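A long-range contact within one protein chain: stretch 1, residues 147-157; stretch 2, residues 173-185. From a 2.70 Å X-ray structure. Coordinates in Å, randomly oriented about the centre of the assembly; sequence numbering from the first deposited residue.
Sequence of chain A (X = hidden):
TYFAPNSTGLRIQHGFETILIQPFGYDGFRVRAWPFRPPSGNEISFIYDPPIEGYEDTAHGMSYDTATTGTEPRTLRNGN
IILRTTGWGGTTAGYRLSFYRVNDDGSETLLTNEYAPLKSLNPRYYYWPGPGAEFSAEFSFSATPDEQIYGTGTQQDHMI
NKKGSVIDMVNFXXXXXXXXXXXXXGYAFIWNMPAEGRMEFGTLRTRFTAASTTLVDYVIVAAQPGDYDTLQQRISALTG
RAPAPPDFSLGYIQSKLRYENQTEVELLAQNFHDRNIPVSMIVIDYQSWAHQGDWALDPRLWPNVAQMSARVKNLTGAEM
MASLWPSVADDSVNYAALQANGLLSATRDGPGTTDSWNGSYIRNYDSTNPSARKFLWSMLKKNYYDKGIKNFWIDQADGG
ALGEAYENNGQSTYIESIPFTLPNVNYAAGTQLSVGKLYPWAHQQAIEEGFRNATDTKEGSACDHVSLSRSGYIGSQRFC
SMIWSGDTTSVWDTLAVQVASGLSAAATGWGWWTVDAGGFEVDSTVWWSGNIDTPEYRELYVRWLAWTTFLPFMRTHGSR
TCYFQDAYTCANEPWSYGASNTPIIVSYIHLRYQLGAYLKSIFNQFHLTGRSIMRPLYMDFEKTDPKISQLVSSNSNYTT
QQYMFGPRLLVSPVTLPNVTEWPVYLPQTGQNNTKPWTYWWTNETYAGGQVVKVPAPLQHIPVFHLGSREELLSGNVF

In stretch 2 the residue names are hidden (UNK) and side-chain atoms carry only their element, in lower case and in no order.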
# COMPACT_ATOMS: atom_id res chain seq x y z
N GLU A 147 24.79 -28.53 5.60
CA GLU A 147 23.70 -28.70 6.55
C GLU A 147 22.53 -29.43 5.90
O GLU A 147 22.35 -29.43 4.68
CB GLU A 147 23.23 -27.35 7.09
CG GLU A 147 22.68 -27.40 8.50
CD GLU A 147 22.44 -26.02 9.09
OE1 GLU A 147 21.69 -25.92 10.08
OE2 GLU A 147 22.99 -25.03 8.55
N GLN A 148 21.72 -30.07 6.75
CA GLN A 148 20.55 -30.81 6.31
C GLN A 148 19.34 -30.35 7.11
O GLN A 148 19.41 -30.19 8.33
CB GLN A 148 20.75 -32.32 6.48
CG GLN A 148 21.87 -32.89 5.62
CD GLN A 148 21.96 -34.40 5.70
OE1 GLN A 148 20.95 -35.08 5.92
NE2 GLN A 148 23.16 -34.93 5.52
N ILE A 149 18.22 -30.14 6.41
CA ILE A 149 17.00 -29.61 7.00
C ILE A 149 15.91 -30.66 6.85
O ILE A 149 15.62 -31.10 5.74
CB ILE A 149 16.58 -28.28 6.35
CG1 ILE A 149 17.72 -27.26 6.42
CG2 ILE A 149 15.32 -27.75 7.01
CD1 ILE A 149 18.22 -27.00 7.82
N TYR A 150 15.30 -31.04 7.97
CA TYR A 150 14.22 -32.02 7.99
C TYR A 150 12.95 -31.37 8.55
O TYR A 150 13.01 -30.61 9.52
CB TYR A 150 14.58 -33.24 8.84
CG TYR A 150 15.96 -33.80 8.57
CD1 TYR A 150 16.39 -34.03 7.28
CD2 TYR A 150 16.83 -34.09 9.62
CE1 TYR A 150 17.65 -34.54 7.03
CE2 TYR A 150 18.09 -34.60 9.38
CZ TYR A 150 18.50 -34.82 8.08
OH TYR A 150 19.75 -35.33 7.84
N GLY A 151 11.81 -31.69 7.94
CA GLY A 151 10.54 -31.17 8.40
C GLY A 151 9.90 -30.20 7.43
O GLY A 151 9.68 -30.53 6.26
N THR A 152 9.60 -28.99 7.92
CA THR A 152 9.01 -27.90 7.14
C THR A 152 7.60 -28.22 6.64
O THR A 152 7.10 -27.57 5.72
CB THR A 152 9.90 -27.50 5.96
OG1 THR A 152 9.83 -28.49 4.93
CG2 THR A 152 11.35 -27.33 6.41
N GLY A 153 6.93 -29.20 7.24
CA GLY A 153 5.59 -29.56 6.81
C GLY A 153 5.59 -30.64 5.74
O GLY A 153 6.53 -31.41 5.58
N THR A 154 4.49 -30.66 4.98
CA THR A 154 4.28 -31.66 3.94
C THR A 154 4.33 -31.02 2.56
O THR A 154 3.97 -29.85 2.38
CB THR A 154 2.94 -32.38 4.13
OG1 THR A 154 1.87 -31.43 4.02
CG2 THR A 154 2.89 -33.04 5.49
N GLN A 155 4.76 -31.81 1.58
CA GLN A 155 4.96 -31.37 0.21
C GLN A 155 5.31 -32.59 -0.63
O GLN A 155 5.96 -33.52 -0.14
CB GLN A 155 6.06 -30.31 0.12
CG GLN A 155 6.41 -29.85 -1.28
CD GLN A 155 7.52 -28.83 -1.30
OE1 GLN A 155 8.13 -28.54 -0.27
NE2 GLN A 155 7.78 -28.26 -2.47
N GLN A 156 4.89 -32.58 -1.90
CA GLN A 156 5.20 -33.67 -2.82
C GLN A 156 6.46 -33.31 -3.60
O GLN A 156 6.42 -32.94 -4.78
CB GLN A 156 4.02 -33.96 -3.74
CG GLN A 156 2.74 -34.30 -3.00
CD GLN A 156 1.63 -34.75 -3.92
OE1 GLN A 156 0.57 -34.12 -3.99
NE2 GLN A 156 1.85 -35.85 -4.64
N ASP A 157 7.60 -33.42 -2.93
CA ASP A 157 8.89 -33.13 -3.53
C ASP A 157 9.83 -34.33 -3.61
O ASP A 157 10.89 -34.21 -4.23
CB ASP A 157 9.60 -31.99 -2.77
CG ASP A 157 9.79 -32.30 -1.30
OD1 ASP A 157 9.31 -33.35 -0.83
OD2 ASP A 157 10.42 -31.48 -0.60
N UNK A 173 -3.91 -27.52 -1.72
CA UNK A 173 -4.10 -28.97 -1.72
C UNK A 173 -2.77 -29.72 -1.73
O UNK A 173 -1.96 -29.55 -2.66
c UNK A 173 -5.58 -30.74 -2.77
c UNK A 173 -4.95 -29.37 -2.93
n UNK A 173 -6.79 -30.90 -3.32
o UNK A 173 -5.00 -31.65 -2.17
N UNK A 174 -2.54 -30.53 -0.70
CA UNK A 174 -1.39 -31.41 -0.49
C UNK A 174 -0.13 -30.66 -0.05
O UNK A 174 0.95 -31.26 0.00
c UNK A 174 -1.05 -32.23 -1.74
o UNK A 174 -0.30 -31.46 -2.66
N UNK A 175 -0.23 -29.37 0.27
CA UNK A 175 0.93 -28.53 0.56
C UNK A 175 0.65 -27.78 1.86
O UNK A 175 -0.10 -26.80 1.88
c UNK A 175 1.19 -27.57 -0.60
c UNK A 175 2.39 -25.40 -0.13
c UNK A 175 4.76 -25.19 -0.31
c UNK A 175 4.85 -26.52 -0.68
c UNK A 175 2.45 -26.73 -0.49
c UNK A 175 3.53 -24.63 -0.04
c UNK A 175 3.69 -27.28 -0.76
o UNK A 175 5.90 -24.43 -0.22
N UNK A 176 1.26 -28.24 2.95
CA UNK A 176 1.06 -27.64 4.27
C UNK A 176 2.40 -27.11 4.78
O UNK A 176 3.03 -27.76 5.62
c UNK A 176 -1.07 -30.66 5.39
c UNK A 176 -0.06 -27.90 6.50
c UNK A 176 -0.67 -29.43 4.61
c UNK A 176 0.46 -28.63 5.26
N UNK A 177 2.85 -25.94 4.32
CA UNK A 177 4.14 -25.42 4.80
C UNK A 177 4.05 -25.01 6.26
O UNK A 177 3.19 -24.22 6.65
c UNK A 177 4.39 -24.21 3.89
c UNK A 177 2.21 -25.05 3.35
c UNK A 177 3.03 -23.79 3.46
N UNK A 178 4.95 -25.57 7.07
CA UNK A 178 4.98 -25.29 8.50
C UNK A 178 6.42 -25.05 8.95
O UNK A 178 7.26 -25.95 8.84
c UNK A 178 4.34 -26.13 10.78
o UNK A 178 3.02 -26.67 8.84
c UNK A 178 4.36 -26.45 9.29
N UNK A 179 6.74 -23.86 9.45
CA UNK A 179 8.14 -23.53 9.78
C UNK A 179 8.61 -24.16 11.09
O UNK A 179 8.93 -23.48 12.07
c UNK A 179 8.11 -22.00 9.83
c UNK A 179 5.83 -22.74 9.74
c UNK A 179 6.74 -21.69 10.33
N UNK A 180 8.66 -25.49 11.11
CA UNK A 180 9.24 -26.26 12.20
C UNK A 180 10.18 -27.28 11.57
O UNK A 180 9.73 -28.17 10.84
c UNK A 180 7.30 -25.95 13.76
c UNK A 180 8.17 -26.97 13.05
c UNK A 180 8.82 -27.90 14.06
N UNK A 181 11.48 -27.14 11.82
CA UNK A 181 12.45 -28.02 11.19
C UNK A 181 13.53 -28.42 12.17
O UNK A 181 13.80 -27.73 13.15
c UNK A 181 16.32 -25.51 10.70
c UNK A 181 14.06 -26.25 10.28
c UNK A 181 14.53 -23.93 10.70
c UNK A 181 13.09 -27.35 9.96
c UNK A 181 15.87 -24.21 10.84
c UNK A 181 13.63 -24.94 10.42
c UNK A 181 15.42 -26.52 10.41
N UNK A 182 14.14 -29.58 11.90
CA UNK A 182 15.32 -30.05 12.61
C UNK A 182 16.53 -29.96 11.69
O UNK A 182 16.42 -30.18 10.48
c UNK A 182 14.01 -31.74 14.04
s UNK A 182 13.97 -33.45 14.59
c UNK A 182 13.96 -34.32 13.02
c UNK A 182 15.16 -31.49 13.08
N UNK A 183 17.68 -29.63 12.26
CA UNK A 183 18.94 -29.63 11.55
C UNK A 183 19.84 -30.74 12.08
O UNK A 183 19.78 -31.09 13.26
o UNK A 183 20.93 -28.30 11.06
c UNK A 183 19.65 -28.28 11.68
N UNK A 184 20.65 -31.31 11.19
CA UNK A 184 21.58 -32.34 11.62
C UNK A 184 22.72 -31.80 12.47
O UNK A 184 23.48 -32.60 13.03
n UNK A 184 23.55 -32.76 8.47
c UNK A 184 22.14 -33.09 10.40
c UNK A 184 22.83 -32.17 9.42
o UNK A 184 22.72 -30.95 9.51
N UNK A 185 22.86 -30.48 12.60
CA UNK A 185 23.82 -29.91 13.53
C UNK A 185 23.41 -30.11 14.99
O UNK A 185 24.22 -29.85 15.88
c UNK A 185 26.28 -26.37 10.93
c UNK A 185 24.94 -28.12 12.10
n UNK A 185 26.38 -24.91 10.64
c UNK A 185 25.35 -26.66 12.09
c UNK A 185 24.01 -28.42 13.26
O HOH W 1 0.17 -32.87 2.38
O HOH W 2 2.62 -30.64 -2.77

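Position 173 carries two carbons, the second bearing one oxygen and one nitrogen: a short amide, Asn173, which makes no contact with stretch 1. Position 174 has one carbon and one oxygen, hence Ser174. Its OG accepts a proton from water 2 (3.0 Å), which in turn accepts from Gln156 N (3.1 Å). Position 175 has one carbon leading to a six-carbon ring that bears an oxygen, so it is Tyr175; Gln155 CD lies at the ring edge, 3.6 Å from CE1.

Position 176 has four carbons, forked at the first with one arm two carbons long: Ile176. Its CG1 lies 3.3 Å from Thr154 OG1, both side chains being on one face of the sheet. Its N donates to Thr154 O (3.2 Å). At position 177 three carbons close a ring onto the backbone N, which identifies Pro177; its CB points away from stretch 1.

Position 178 has one carbon carrying an oxygen and a carbon, so Thr178. Its N donates to Thr152 O at 3.2 Å and 177°. Position 179 repeats the closed three-carbon ring, Pro179, and makes no contact. Position 180 has one carbon carrying two more, Val180, and takes part through its backbone: its O accepts from Thr152 N at 3.0 Å.

Position 181 has one carbon and a bare six-carbon ring, Phe181; CD1 packs 3.6 Å from Ile149 CG2. Position 182 is an unbranched run of two carbons, sulfur and carbon, Met182. Its CE lies 4.4 Å from Tyr150 CB, and the two backbones exchange hydrogen bonds, Tyr150 N to Met182 O (2.9 Å) and Met182 N to Tyr150 O (2.8 Å).

Position 183, one carbon and one oxygen, is Ser183, whose OG donates to Glu147 OE1 at 2.7 Å. Position 184 again shows two carbons with a terminal oxygen and nitrogen, so it is Asn184; its OD1 accepts from Gln148 N at 3.1 Å. Position 185 has four carbons in a row ending in nitrogen, Lys185; NZ forms a long salt bridge with Glu147 OE2 at 4.0 Å.

The contact is an antiparallel backbone ladder interrupted by a bulge: Gly151 pairs with Phe181 but Gly153 with Pro177, a shift of two. Both glycines have backbone angles that call for glycine, and an ideal CB would clash, 2.7 Å from Val180 O at Gly151 and 2.0 Å from Ile176 O at Gly153. Polar side chains of Ser183, Asn184 and Lys185 reinforce one end, waters bridge the other, and 906 Å² is buried in total.

Stretch 2 (173-185) NSYIPTPVFMSNK
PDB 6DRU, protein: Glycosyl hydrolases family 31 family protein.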